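Local coordinates for DUF1573 domain-containing protein (Porphyromonas gingivalis, PDB 2QSV), which is of unknown function, though tentatively assigned cysteine-type peptidase activity as a whole, and is represented here by its C-terminal part, two tandem Ig-like beta-sandwich domains, at residues S33-V39 with R51-Q56; S44-L48 with N64-P70; Q116-L122 with I202-Q208; M188-Q194 with V216-L220. All coordinates share one frame; numbering follows the deposited sequence.

In the fold
The chain folds as two Ig-like beta sandwiches in series, and the contacts fall two to each. Contacts 1 and 2 lie in the first domain with centres about 21 Å apart. Contact 1 closes the edge of its five-stranded sheet and contact 2 the edge of the four-stranded one; their segments alternate along the chain, and they meet where V39 packs on L48. Contacts 3 and 4, about 31 Å apart between centres, follow in the second domain. Both reach its five-stranded sheet, through neighbouring strands 195-204 and 211-219. Between domains the nearest approach is contact 2 to contact 3, about 11 Å between nearest atoms, so no contact described here itself joins the two modules.

Contact 1: residues S33-V39 with R51-Q56; sequences SDLQVAV and RAFRLQ
V37 sets its isopropyl group against the ring of F53, and this is the main bump-in-hollow fit of the pair. V37 CB lies over one ring face, 4.1 Å from the centroid and 28° off the normal, while V37 CG1 reaches the far end of the ring at F53 CZ, 3.6 Å away. The other methyl, V37 CG2, turns toward L55 CD1 at 4.1 Å, so the valine fills the recess between phenylalanine and leucine. F53 has CG placed between its backbone N and carbonyl carbon (chi1 51°), which lays the ring alongside V37, the two side chains pointing the same way. V39 adds a further bump, its CG2 approaching F53 CE1 obliquely at 4.2 Å.

V37, F53, L35 and L55 share one face of an antiparallel ladder in which L35-L55 and V37-F53 are hydrogen-bonded pairs and Q36-R54 and A38-A52 are not. Strand 52-55 is outermost in the five-stranded sheet of an Ig-like sandwich, and its F53 faces V27 and L63 of the opposing sheet.

Past the end of the ladder R51 folds back on V39, bent at chi3 (77°). Its NE and NH2 both grip V39 O, at 3.2 and 2.8 Å respectively. The carbonyl oxygen lies near the guanidinium plane, yet both donors reach it from the same side of its own carbonyl plane. V39 N in turn donates to R51 O at 3.0 Å.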
loop_
_atom_site.group_PDB
_atom_site.type_symbol
_atom_site.label_atom_id
_atom_site.label_comp_id
_atom_site.label_asym_id
_atom_site.label_seq_id
_atom_site.Cartn_x
_atom_site.Cartn_y
_atom_site.Cartn_z
ATOM N N SER A 33 -29.048 18.289 0.401
ATOM C CA SER A 33 -30.152 17.426 0.030
ATOM C C SER A 33 -29.684 16.001 -0.188
ATOM O O SER A 33 -28.583 15.627 0.224
ATOM C CB SER A 33 -30.851 17.977 -1.218
ATOM O OG SER A 33 -32.051 17.258 -1.491
ATOM N N ASP A 34 -30.554 15.209 -0.807
ATOM C CA ASP A 34 -30.293 13.805 -1.050
ATOM C C ASP A 34 -29.051 13.561 -1.889
ATOM O O ASP A 34 -28.832 14.252 -2.909
ATOM C CB ASP A 34 -31.519 13.163 -1.693
ATOM C CG ASP A 34 -32.598 12.857 -0.666
ATOM O OD1 ASP A 34 -33.613 12.190 -1.009
ATOM O OD2 ASP A 34 -32.395 13.266 0.513
ATOM N N LEU A 35 -28.228 12.618 -1.403
ATOM C CA LEU A 35 -27.160 11.994 -2.186
ATOM C C LEU A 35 -27.519 10.544 -2.472
ATOM O O LEU A 35 -27.876 9.777 -1.573
ATOM C CB LEU A 35 -25.805 12.087 -1.485
ATOM C CG LEU A 35 -25.023 13.390 -1.642
ATOM C CD1 LEU A 35 -23.580 13.197 -1.164
ATOM C CD2 LEU A 35 -25.080 13.906 -3.094
ATOM N N GLN A 36 -27.490 10.185 -3.744
ATOM C CA GLN A 36 -27.576 8.792 -4.126
ATOM C C GLN A 36 -26.158 8.255 -4.341
ATOM O O GLN A 36 -25.379 8.808 -5.133
ATOM C CB GLN A 36 -28.399 8.631 -5.391
ATOM C CG GLN A 36 -28.792 7.189 -5.638
ATOM C CD GLN A 36 -29.909 6.738 -4.714
ATOM O OE1 GLN A 36 -30.032 5.549 -4.387
ATOM N NE2 GLN A 36 -30.739 7.690 -4.295
ATOM N N VAL A 37 -25.822 7.195 -3.610
ATOM C CA VAL A 37 -24.446 6.671 -3.583
ATOM C C VAL A 37 -24.381 5.234 -4.075
ATOM O O VAL A 37 -25.113 4.370 -3.599
ATOM C CB VAL A 37 -23.795 6.784 -2.187
ATOM C CG1 VAL A 37 -22.320 6.351 -2.247
ATOM C CG2 VAL A 37 -23.889 8.205 -1.668
ATOM N N ALA A 38 -23.513 5.000 -5.054
ATOM C CA ALA A 38 -23.221 3.657 -5.498
ATOM C C ALA A 38 -21.718 3.396 -5.358
ATOM O O ALA A 38 -20.889 4.210 -5.752
ATOM C CB ALA A 38 -23.696 3.448 -6.924
ATOM N N VAL A 39 -21.390 2.266 -4.744
ATOM C CA VAL A 39 -20.041 1.724 -4.749
ATOM C C VAL A 39 -19.915 0.976 -6.075
ATOM O O VAL A 39 -20.367 -0.159 -6.218
ATOM C CB VAL A 39 -19.807 0.765 -3.553
ATOM C CG1 VAL A 39 -18.375 0.235 -3.559
ATOM C CG2 VAL A 39 -20.110 1.470 -2.224
ATOM N N ARG A 51 -23.723 -1.869 -0.937
ATOM C CA ARG A 51 -23.198 -1.387 -2.233
ATOM C C ARG A 51 -23.996 -0.302 -2.950
ATOM O O ARG A 51 -23.467 0.375 -3.832
ATOM C CB ARG A 51 -22.992 -2.551 -3.203
ATOM C CG ARG A 51 -21.731 -3.332 -2.926
ATOM C CD ARG A 51 -21.278 -4.077 -4.137
ATOM N NE ARG A 51 -20.626 -3.164 -5.062
ATOM C CZ ARG A 51 -19.816 -3.544 -6.036
ATOM N NH1 ARG A 51 -19.541 -4.828 -6.207
ATOM N NH2 ARG A 51 -19.279 -2.636 -6.837
ATOM N N ALA A 52 -25.273 -0.159 -2.611
ATOM C CA ALA A 52 -26.141 0.817 -3.281
ATOM C C ALA A 52 -27.157 1.351 -2.282
ATOM O O ALA A 52 -28.176 0.718 -2.014
ATOM C CB ALA A 52 -26.836 0.198 -4.517
ATOM N N PHE A 53 -26.856 2.513 -1.720
ATOM C CA PHE A 53 -27.656 3.059 -0.642
ATOM C C PHE A 53 -28.044 4.522 -0.843
ATOM O O PHE A 53 -27.424 5.227 -1.650
ATOM C CB PHE A 53 -26.920 2.905 0.681
ATOM C CG PHE A 53 -25.514 3.419 0.665
ATOM C CD1 PHE A 53 -24.460 2.595 0.253
ATOM C CD2 PHE A 53 -25.229 4.717 1.094
ATOM C CE1 PHE A 53 -23.157 3.057 0.255
ATOM C CE2 PHE A 53 -23.919 5.191 1.108
ATOM C CZ PHE A 53 -22.878 4.354 0.687
ATOM N N ARG A 54 -29.069 4.968 -0.103
ATOM C CA ARG A 54 -29.389 6.407 0.040
ATOM C C ARG A 54 -28.889 7.054 1.334
ATOM O O ARG A 54 -28.907 6.437 2.404
ATOM C CB ARG A 54 -30.890 6.637 -0.028
ATOM C CG ARG A 54 -31.342 7.451 -1.216
ATOM C CD ARG A 54 -32.218 6.604 -2.132
ATOM N NE ARG A 54 -33.210 7.435 -2.822
ATOM C CZ ARG A 54 -33.846 7.100 -3.948
ATOM N NH1 ARG A 54 -33.602 5.932 -4.559
ATOM N NH2 ARG A 54 -34.735 7.947 -4.471
ATOM N N LEU A 55 -28.500 8.325 1.225
ATOM C CA LEU A 55 -27.932 9.095 2.341
ATOM C C LEU A 55 -28.620 10.435 2.526
ATOM O O LEU A 55 -28.727 11.227 1.579
ATOM C CB LEU A 55 -26.466 9.435 2.100
ATOM C CG LEU A 55 -25.267 8.593 2.523
ATOM C CD1 LEU A 55 -24.011 9.440 2.249
ATOM C CD2 LEU A 55 -25.337 8.172 3.988
ATOM N N GLN A 56 -29.012 10.729 3.765
ATOM C CA GLN A 56 -29.801 11.927 4.065
ATOM C C GLN A 56 -29.001 13.238 4.259
ATOM O O GLN A 56 -29.228 14.228 3.532
ATOM C CB GLN A 56 -30.694 11.665 5.288
ATOM C CG GLN A 56 -31.143 10.178 5.445
ATOM C CD GLN A 56 -32.353 9.822 4.573
ATOM O OE1 GLN A 56 -33.456 10.349 4.765
ATOM N NE2 GLN A 56 -32.152 8.906 3.618
#

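Contact 2: residues S44-L48 with N64-P70; sequences SFVSL and NLSLAVP
S44 turns its carbonyl toward P70, whose CG lies 3.4 Å from S44 O. One water donates to this oxygen and to A68 O, bridging the two segments beyond the regular ladder, while the S44 hydroxyl is hydrogen-bonded to the carboxylate of E80. Next, F45 O accepts from A68 N at 2.7 Å, the donor standing 42° above the carbonyl plane. F45 CB rests against P70 CD (4.0 Å). Its CG sits between the backbone N and the carbonyl carbon (chi1 51°), and the ring leads away from segment 64-70 toward V101 and L103, F45 CD1 touching L67 CD1 obliquely at 4.1 Å.

V46 pairs with L67 without hydrogen bonds, and their side chains diverge; V46 CA instead makes a CA-H...O contact with S66 O at 3.2 Å. S47 forms the regular hydrogen-bonded pair with S66: S47 N donates to S66 O at 2.7 Å and S66 N to S47 O at 3.0 Å, both in the carbonyl plane. L48 CD1 abuts N64 O at 3.3 Å. Strand 46-47 is thus a short antiparallel edge strand, completing the four-stranded sheet of an Ig-like beta sandwich.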
loop_
_atom_site.group_PDB
_atom_site.type_symbol
_atom_site.label_atom_id
_atom_site.label_comp_id
_atom_site.label_asym_id
_atom_site.label_seq_id
_atom_site.Cartn_x
_atom_site.Cartn_y
_atom_site.Cartn_z
ATOM N N SER A 44 -10.579 -6.450 -5.561
ATOM C CA SER A 44 -10.779 -7.889 -5.771
ATOM C C SER A 44 -10.658 -8.738 -4.498
ATOM O O SER A 44 -11.100 -9.898 -4.487
ATOM C CB SER A 44 -9.771 -8.416 -6.780
ATOM O OG SER A 44 -8.466 -8.328 -6.252
ATOM N N PHE A 45 -10.055 -8.168 -3.450
ATOM C CA PHE A 45 -9.782 -8.891 -2.204
ATOM C C PHE A 45 -10.725 -8.490 -1.074
ATOM O O PHE A 45 -10.511 -8.874 0.078
ATOM C CB PHE A 45 -8.306 -8.721 -1.752
ATOM C CG PHE A 45 -7.827 -7.265 -1.697
ATOM C CD1 PHE A 45 -8.028 -6.471 -0.562
ATOM C CD2 PHE A 45 -7.167 -6.697 -2.786
ATOM C CE1 PHE A 45 -7.569 -5.131 -0.518
ATOM C CE2 PHE A 45 -6.688 -5.369 -2.745
ATOM C CZ PHE A 45 -6.880 -4.596 -1.609
ATOM N N VAL A 46 -11.768 -7.721 -1.394
ATOM C CA VAL A 46 -12.757 -7.363 -0.374
ATOM C C VAL A 46 -14.188 -7.775 -0.722
ATOM O O VAL A 46 -14.518 -8.007 -1.885
ATOM C CB VAL A 46 -12.743 -5.852 0.058
ATOM C CG1 VAL A 46 -11.340 -5.311 0.318
ATOM C CG2 VAL A 46 -13.536 -4.996 -0.888
ATOM N N SER A 47 -15.013 -7.841 0.323
ATOM C CA SER A 47 -16.453 -8.077 0.248
ATOM C C SER A 47 -17.193 -6.892 0.827
ATOM O O SER A 47 -16.784 -6.353 1.876
ATOM C CB SER A 47 -16.819 -9.309 1.068
ATOM O OG SER A 47 -17.016 -10.403 0.209
ATOM N N LEU A 48 -18.263 -6.485 0.146
ATOM C CA LEU A 48 -19.181 -5.467 0.643
ATOM C C LEU A 48 -20.614 -5.701 0.119
ATOM O O LEU A 48 -20.855 -5.681 -1.090
ATOM C CB LEU A 48 -18.696 -4.065 0.271
ATOM C CG LEU A 48 -19.444 -2.845 0.830
ATOM C CD1 LEU A 48 -19.159 -2.673 2.313
ATOM C CD2 LEU A 48 -19.069 -1.568 0.059
ATOM N N ASN A 64 -18.304 -1.377 5.906
ATOM C CA ASN A 64 -17.357 -2.358 6.440
ATOM C C ASN A 64 -16.902 -3.305 5.345
ATOM O O ASN A 64 -17.666 -4.146 4.890
ATOM C CB ASN A 64 -17.952 -3.143 7.624
ATOM C CG ASN A 64 -18.450 -2.226 8.741
ATOM O OD1 ASN A 64 -19.640 -2.224 9.066
ATOM N ND2 ASN A 64 -17.557 -1.419 9.298
ATOM N N LEU A 65 -15.658 -3.135 4.917
ATOM C CA LEU A 65 -15.074 -3.976 3.889
ATOM C C LEU A 65 -14.430 -5.180 4.570
ATOM O O LEU A 65 -13.474 -5.035 5.340
ATOM C CB LEU A 65 -14.032 -3.184 3.093
ATOM C CG LEU A 65 -14.425 -2.030 2.164
ATOM C CD1 LEU A 65 -15.215 -0.900 2.845
ATOM C CD2 LEU A 65 -13.142 -1.473 1.572
ATOM N N SER A 66 -14.979 -6.355 4.291
ATOM C CA SER A 66 -14.425 -7.621 4.757
ATOM C C SER A 66 -13.367 -8.145 3.814
ATOM O O SER A 66 -13.549 -8.132 2.595
ATOM C CB SER A 66 -15.516 -8.688 4.843
ATOM O OG SER A 66 -16.422 -8.370 5.877
ATOM N N LEU A 67 -12.294 -8.676 4.393
ATOM C CA LEU A 67 -11.239 -9.278 3.629
ATOM C C LEU A 67 -11.697 -10.597 3.052
ATOM O O LEU A 67 -12.197 -11.453 3.766
ATOM C CB LEU A 67 -9.990 -9.487 4.509
ATOM C CG LEU A 67 -8.713 -9.945 3.801
ATOM C CD1 LEU A 67 -8.218 -8.959 2.708
ATOM C CD2 LEU A 67 -7.613 -10.193 4.866
ATOM N N ALA A 68 -11.483 -10.764 1.756
ATOM C CA ALA A 68 -11.795 -12.003 1.066
ATOM C C ALA A 68 -10.721 -12.228 0.011
ATOM O O ALA A 68 -10.890 -11.820 -1.124
ATOM C CB ALA A 68 -13.221 -11.910 0.412
ATOM N N VAL A 69 -9.597 -12.835 0.391
ATOM C CA VAL A 69 -8.484 -12.956 -0.544
ATOM C C VAL A 69 -8.838 -14.004 -1.598
ATOM O O VAL A 69 -9.193 -15.114 -1.250
ATOM C CB VAL A 69 -7.107 -13.322 0.136
ATOM C CG1 VAL A 69 -6.007 -13.559 -0.941
ATOM C CG2 VAL A 69 -6.674 -12.259 1.130
ATOM N N PRO A 70 -8.738 -13.643 -2.884
ATOM C CA PRO A 70 -8.936 -14.648 -3.922
ATOM C C PRO A 70 -7.952 -15.807 -3.769
ATOM O O PRO A 70 -6.754 -15.596 -3.512
ATOM C CB PRO A 70 -8.661 -13.883 -5.223
ATOM C CG PRO A 70 -8.848 -12.476 -4.892
ATOM C CD PRO A 70 -8.455 -12.316 -3.453
HETATM O O HOH W 1 -12.759 -11.604 -3.228
#

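Contact 3: residues Q116-L122 with I202-Q208; sequences QTGVMEL and IICNDPQ
D206 holds the backbone of M120, and the pair ties the start of strand 120-121 to the turn after strand 195-204. The two strands belong to opposite sheets of the second Ig-like sandwich, so the contact spans its end. D206 CG stands anti to its own N (chi1 180°), which carries the carboxylate across to the other segment. OD2 accepts from M120 N at 3.0 Å; the N-H...O angle is 162°, but the donor sits well above the carboxylate plane. The second oxygen serves its own segment: D206 OD1 accepts from Q208 N at 3.1 Å, closing an Asx turn. One carboxylate therefore bonds within its own turn and to segment 116-122 at once.

Deeper in the sandwich, M120, a selenomethionine, bends at chi3 (76°) and brings its terminal methyl against two side chains at the end of strand 195-204: CE is 3.8 Å from C204 SG and 3.9 Å from I202 CG2. L122 and I202 instead point at each other, tip to tip, through L122 CD2 and I202 CD1.

Earlier in the segment, T117 crosses P207 obliquely, its CB and OG1 against P207 CG. G118 N makes a weak hydrogen bond to N205 O, and D206 CA returns a CA-H...O contact to G118 O at 3.3 Å. The N205 amide has firm partners beyond the contact, OD1 taking R151 N and ND2 giving to P149 O. A water completes the join, donating to Q116 O at 2.8 Å and accepting from N205 ND2 at 2.9 Å.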
loop_
_atom_site.group_PDB
_atom_site.type_symbol
_atom_site.label_atom_id
_atom_site.label_comp_id
_atom_site.label_asym_id
_atom_site.label_seq_id
_atom_site.Cartn_x
_atom_site.Cartn_y
_atom_site.Cartn_z
ATOM N N GLN A 116 12.264 -23.882 2.040
ATOM C CA GLN A 116 11.501 -23.041 1.123
ATOM C C GLN A 116 11.485 -21.530 1.454
ATOM O O GLN A 116 10.834 -20.777 0.754
ATOM C CB GLN A 116 10.049 -23.524 1.053
ATOM C CG GLN A 116 9.859 -25.014 0.716
ATOM C CD GLN A 116 8.417 -25.411 0.945
ATOM O OE1 GLN A 116 8.009 -25.719 2.052
ATOM N NE2 GLN A 116 7.635 -25.362 -0.106
ATOM N N THR A 117 12.142 -21.093 2.512
ATOM C CA THR A 117 12.023 -19.679 2.922
ATOM C C THR A 117 13.382 -19.075 3.026
ATOM O O THR A 117 14.348 -19.800 3.184
ATOM C CB THR A 117 11.238 -19.492 4.254
ATOM O OG1 THR A 117 11.871 -20.254 5.299
ATOM C CG2 THR A 117 9.779 -19.935 4.116
ATOM N N GLY A 118 13.459 -17.746 2.914
ATOM C CA GLY A 118 14.700 -17.013 3.055
ATOM C C GLY A 118 14.784 -16.250 4.387
ATOM O O GLY A 118 13.841 -16.276 5.193
ATOM N N VAL A 119 15.937 -15.658 4.655
ATOM C CA VAL A 119 16.129 -14.776 5.818
ATOM C C VAL A 119 16.827 -13.557 5.239
ATOM O O VAL A 119 17.960 -13.655 4.712
ATOM C CB VAL A 119 16.956 -15.398 6.995
ATOM C CG1 VAL A 119 17.069 -14.341 8.203
ATOM C CG2 VAL A 119 16.342 -16.684 7.556
HETATM N N MSE A 120 16.164 -12.407 5.310
HETATM C CA MSE A 120 16.668 -11.175 4.697
HETATM C C MSE A 120 17.551 -10.383 5.660
HETATM O O MSE A 120 17.127 -10.072 6.800
HETATM C CB MSE A 120 15.493 -10.309 4.162
HETATM C CG MSE A 120 15.961 -9.047 3.328
HETATM SE SE MSE A 120 14.606 -8.464 2.111
HETATM C CE MSE A 120 13.513 -7.613 3.575
ATOM N N GLU A 121 18.749 -10.037 5.201
ATOM C CA GLU A 121 19.592 -9.117 5.917
ATOM C C GLU A 121 19.866 -7.893 5.037
ATOM O O GLU A 121 20.260 -8.026 3.874
ATOM C CB GLU A 121 20.869 -9.843 6.330
ATOM C CG GLU A 121 21.902 -8.982 6.959
ATOM C CD GLU A 121 23.194 -9.734 7.193
ATOM O OE1 GLU A 121 23.143 -10.792 7.880
ATOM O OE2 GLU A 121 24.252 -9.256 6.713
ATOM N N LEU A 122 19.622 -6.693 5.589
ATOM C CA LEU A 122 19.905 -5.418 4.891
ATOM C C LEU A 122 19.945 -4.243 5.887
ATOM O O LEU A 122 19.492 -4.344 7.032
ATOM C CB LEU A 122 18.873 -5.057 3.779
ATOM C CG LEU A 122 17.328 -5.231 3.907
ATOM C CD1 LEU A 122 16.743 -5.367 5.322
ATOM C CD2 LEU A 122 16.512 -4.341 3.069
ATOM N N ILE A 202 8.963 -3.728 1.837
ATOM C CA ILE A 202 9.302 -4.982 1.132
ATOM C C ILE A 202 8.525 -6.109 1.712
ATOM O O ILE A 202 8.594 -6.353 2.872
ATOM C CB ILE A 202 10.863 -5.323 1.221
ATOM C CG1 ILE A 202 11.708 -4.169 0.623
ATOM C CG2 ILE A 202 11.144 -6.741 0.568
ATOM C CD1 ILE A 202 13.240 -4.258 0.903
ATOM N N ILE A 203 7.762 -6.800 0.892
ATOM C CA ILE A 203 7.121 -8.022 1.328
ATOM C C ILE A 203 7.930 -9.215 0.770
ATOM O O ILE A 203 8.199 -9.252 -0.411
ATOM C CB ILE A 203 5.656 -8.082 0.916
ATOM C CG1 ILE A 203 4.883 -7.009 1.758
ATOM C CG2 ILE A 203 5.065 -9.511 1.187
ATOM C CD1 ILE A 203 3.454 -6.946 1.523
ATOM N N CYS A 204 8.310 -10.147 1.636
ATOM C CA CYS A 204 9.242 -11.212 1.261
ATOM C C CYS A 204 8.875 -12.429 2.051
ATOM O O CYS A 204 8.025 -12.387 2.959
ATOM C CB CYS A 204 10.708 -10.791 1.533
ATOM S SG CYS A 204 11.041 -10.504 3.277
ATOM N N ASN A 205 9.561 -13.525 1.755
ATOM C CA ASN A 205 9.253 -14.793 2.371
ATOM C C ASN A 205 10.179 -15.078 3.521
ATOM O O ASN A 205 10.583 -16.229 3.714
ATOM C CB ASN A 205 9.272 -15.936 1.320
ATOM C CG ASN A 205 10.674 -16.234 0.791
ATOM O OD1 ASN A 205 11.579 -15.397 0.900
ATOM N ND2 ASN A 205 10.875 -17.464 0.261
ATOM N N ASP A 206 10.573 -14.030 4.265
ATOM C CA ASP A 206 11.264 -14.174 5.546
ATOM C C ASP A 206 10.190 -14.400 6.649
ATOM O O ASP A 206 9.439 -13.484 6.970
ATOM C CB ASP A 206 12.155 -12.939 5.803
ATOM C CG ASP A 206 12.927 -12.977 7.121
ATOM O OD1 ASP A 206 12.594 -13.730 8.057
ATOM O OD2 ASP A 206 13.909 -12.200 7.245
ATOM N N PRO A 207 10.129 -15.611 7.247
ATOM C CA PRO A 207 9.042 -15.948 8.166
ATOM C C PRO A 207 9.033 -15.084 9.457
ATOM O O PRO A 207 7.986 -14.879 10.020
ATOM C CB PRO A 207 9.310 -17.415 8.514
ATOM C CG PRO A 207 10.200 -17.902 7.347
ATOM C CD PRO A 207 11.085 -16.727 7.096
ATOM N N GLN A 208 10.192 -14.579 9.867
ATOM C CA GLN A 208 10.357 -13.739 11.033
ATOM C C GLN A 208 10.028 -12.243 10.823
ATOM O O GLN A 208 9.860 -11.545 11.789
ATOM C CB GLN A 208 11.794 -13.828 11.538
ATOM C CG GLN A 208 12.127 -15.110 12.336
ATOM C CD GLN A 208 12.260 -16.331 11.407
ATOM O OE1 GLN A 208 11.519 -17.319 11.562
ATOM N NE2 GLN A 208 13.179 -16.246 10.404
HETATM O O HOH W 2 8.707 -19.330 -0.414
#

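Contact 4: residues M188-Q194 with V216-L220; sequences MKAEGWQ and VKAEL
L220, the last residue of the chain, lies across the turn that follows helix 185-190 and supplies the largest share of the touching surface. Its CB begins over the backbone, 3.8 Å from Q194 O. CG is anti to the carbonyl carbon (chi1 -77°), beside the backbone N, and lies 3.7 Å from Q194 O with W193 O almost as near; M188 CE is 4.1 Å from this same L220 CG. The side chain then splits. CD1 reaches the peptide, 3.3 Å from W193 O, and also faces the side chains of K189 and Q194. Each of those has a second conformer, so the unusually tight approach of K189 CG to L220 CD1 is doubtful evidence. CD2 lies near the M188 methyl and, with the same caution, beside K189 CG.

M188, a selenomethionine, points toward the strand, its chain bent at chi3 (51°). Its CE is 3.8 Å from A218 O, so it touches the end of the strand as well as the leucine. Among its further neighbours, V183 and I196 come from the two sheets of the sandwich.

A single hydrogen bond fastens the backbones: L220 N donates to Q194 O at 2.9 Å, with an N-H...O angle of 155°. The helix itself stops at a Schellman motif. W193 N bonds back to M188 O at 2.7 Å, G192 N bonds to K189 O, and G192 has positive phi. This capped short helix is the connection between strands 176-183 and 195-204, passing from one sheet of the Ig-like sandwich to the other.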
loop_
_atom_site.group_PDB
_atom_site.type_symbol
_atom_site.label_atom_id
_atom_site.label_comp_id
_atom_site.label_asym_id
_atom_site.label_seq_id
_atom_site.Cartn_x
_atom_site.Cartn_y
_atom_site.Cartn_z
HETATM N N MSE A 188 10.619 16.889 -4.735
HETATM C CA MSE A 188 10.499 17.433 -3.380
HETATM C C MSE A 188 10.260 18.957 -3.392
HETATM O O MSE A 188 9.451 19.475 -2.616
HETATM C CB MSE A 188 11.756 17.138 -2.555
HETATM C CG MSE A 188 12.106 15.664 -2.422
HETATM SE SE MSE A 188 13.876 15.426 -1.615
HETATM C CE MSE A 188 13.809 16.530 0.001
ATOM N N LYS A 189 10.981 19.665 -4.262
ATOM C CA LYS A 189 10.786 21.097 -4.416
ATOM C C LYS A 189 9.382 21.407 -4.959
ATOM O O LYS A 189 8.621 22.126 -4.309
ATOM C CB LYS A 189 11.887 21.718 -5.270
ATOM C CG LYS A 189 13.094 22.104 -4.460
ATOM C CD LYS A 189 14.195 22.681 -5.306
ATOM C CE LYS A 189 14.788 21.635 -6.208
ATOM N NZ LYS A 189 16.207 21.955 -6.537
ATOM N N ALA A 190 9.035 20.837 -6.117
ATOM C CA ALA A 190 7.676 20.982 -6.667
ATOM C C ALA A 190 6.571 20.681 -5.644
ATOM O O ALA A 190 5.483 21.225 -5.755
ATOM C CB ALA A 190 7.514 20.141 -7.913
ATOM N N GLU A 191 6.863 19.876 -4.626
ATOM C CA GLU A 191 5.914 19.552 -3.555
ATOM C C GLU A 191 6.102 20.397 -2.294
ATOM O O GLU A 191 5.428 20.167 -1.281
ATOM C CB GLU A 191 6.043 18.074 -3.161
ATOM C CG GLU A 191 5.829 17.066 -4.292
ATOM C CD GLU A 191 4.374 16.706 -4.532
ATOM O OE1 GLU A 191 3.532 16.930 -3.627
ATOM O OE2 GLU A 191 4.080 16.175 -5.634
ATOM N N GLY A 192 7.045 21.344 -2.335
ATOM C CA GLY A 192 7.355 22.187 -1.177
ATOM C C GLY A 192 7.825 21.434 0.042
ATOM O O GLY A 192 7.474 21.790 1.166
ATOM N N TRP A 193 8.597 20.366 -0.175
ATOM C CA TRP A 193 9.266 19.661 0.930
ATOM C C TRP A 193 10.729 20.101 0.949
ATOM O O TRP A 193 11.357 20.232 -0.110
ATOM C CB TRP A 193 9.164 18.129 0.788
ATOM C CG TRP A 193 7.748 17.601 0.691
ATOM C CD1 TRP A 193 6.635 18.084 1.340
ATOM C CD2 TRP A 193 7.300 16.474 -0.081
ATOM N NE1 TRP A 193 5.522 17.341 1.003
ATOM C CE2 TRP A 193 5.898 16.350 0.132
ATOM C CE3 TRP A 193 7.940 15.562 -0.938
ATOM C CZ2 TRP A 193 5.133 15.340 -0.474
ATOM C CZ3 TRP A 193 7.183 14.570 -1.541
ATOM C CH2 TRP A 193 5.794 14.465 -1.304
ATOM N N GLN A 194 11.253 20.368 2.143
ATOM C CA GLN A 194 12.670 20.668 2.300
ATOM C C GLN A 194 13.408 19.373 2.619
ATOM O O GLN A 194 14.607 19.259 2.383
ATOM C CB GLN A 194 12.912 21.701 3.413
ATOM C CG GLN A 194 12.661 23.160 3.015
ATOM C CD GLN A 194 13.679 23.688 2.010
ATOM O OE1 GLN A 194 13.316 24.086 0.904
ATOM N NE2 GLN A 194 14.957 23.690 2.388
ATOM N N VAL A 216 14.254 5.919 4.520
ATOM C CA VAL A 216 15.132 6.751 3.745
ATOM C C VAL A 216 14.902 8.246 4.100
ATOM O O VAL A 216 13.763 8.741 4.092
ATOM C CB VAL A 216 14.901 6.525 2.238
ATOM C CG1 VAL A 216 15.865 7.375 1.372
ATOM C CG2 VAL A 216 15.050 5.011 1.875
ATOM N N LYS A 217 15.985 8.932 4.416
ATOM C CA LYS A 217 16.006 10.378 4.653
ATOM C C LYS A 217 16.836 11.119 3.623
ATOM O O LYS A 217 17.874 10.621 3.147
ATOM C CB LYS A 217 16.554 10.674 6.033
ATOM C CG LYS A 217 15.611 10.303 7.121
ATOM C CD LYS A 217 16.289 10.540 8.482
ATOM C CE LYS A 217 15.333 10.121 9.573
ATOM N NZ LYS A 217 15.996 10.334 10.890
ATOM N N ALA A 218 16.352 12.306 3.262
ATOM C CA ALA A 218 17.011 13.177 2.310
ATOM C C ALA A 218 16.580 14.634 2.590
ATOM O O ALA A 218 15.464 14.873 3.045
ATOM C CB ALA A 218 16.656 12.763 0.883
ATOM N N GLU A 219 17.478 15.587 2.353
ATOM C CA GLU A 219 17.148 17.026 2.449
ATOM C C GLU A 219 17.668 17.787 1.238
ATOM O O GLU A 219 18.631 17.347 0.584
ATOM C CB GLU A 219 17.632 17.645 3.771
ATOM C CG GLU A 219 19.117 17.546 4.010
ATOM C CD GLU A 219 19.495 17.705 5.492
ATOM O OE1 GLU A 219 19.120 18.746 6.092
ATOM O OE2 GLU A 219 20.177 16.792 6.043
ATOM N N LEU A 220 17.028 18.910 0.916
ATOM C CA LEU A 220 17.355 19.637 -0.314
ATOM C C LEU A 220 18.799 20.145 -0.393
ATOM O O LEU A 220 19.373 20.528 0.616
ATOM C CB LEU A 220 16.366 20.784 -0.560
ATOM C CG LEU A 220 15.019 20.329 -1.108
ATOM C CD1 LEU A 220 14.102 21.529 -1.288
ATOM C CD2 LEU A 220 15.213 19.605 -2.424
#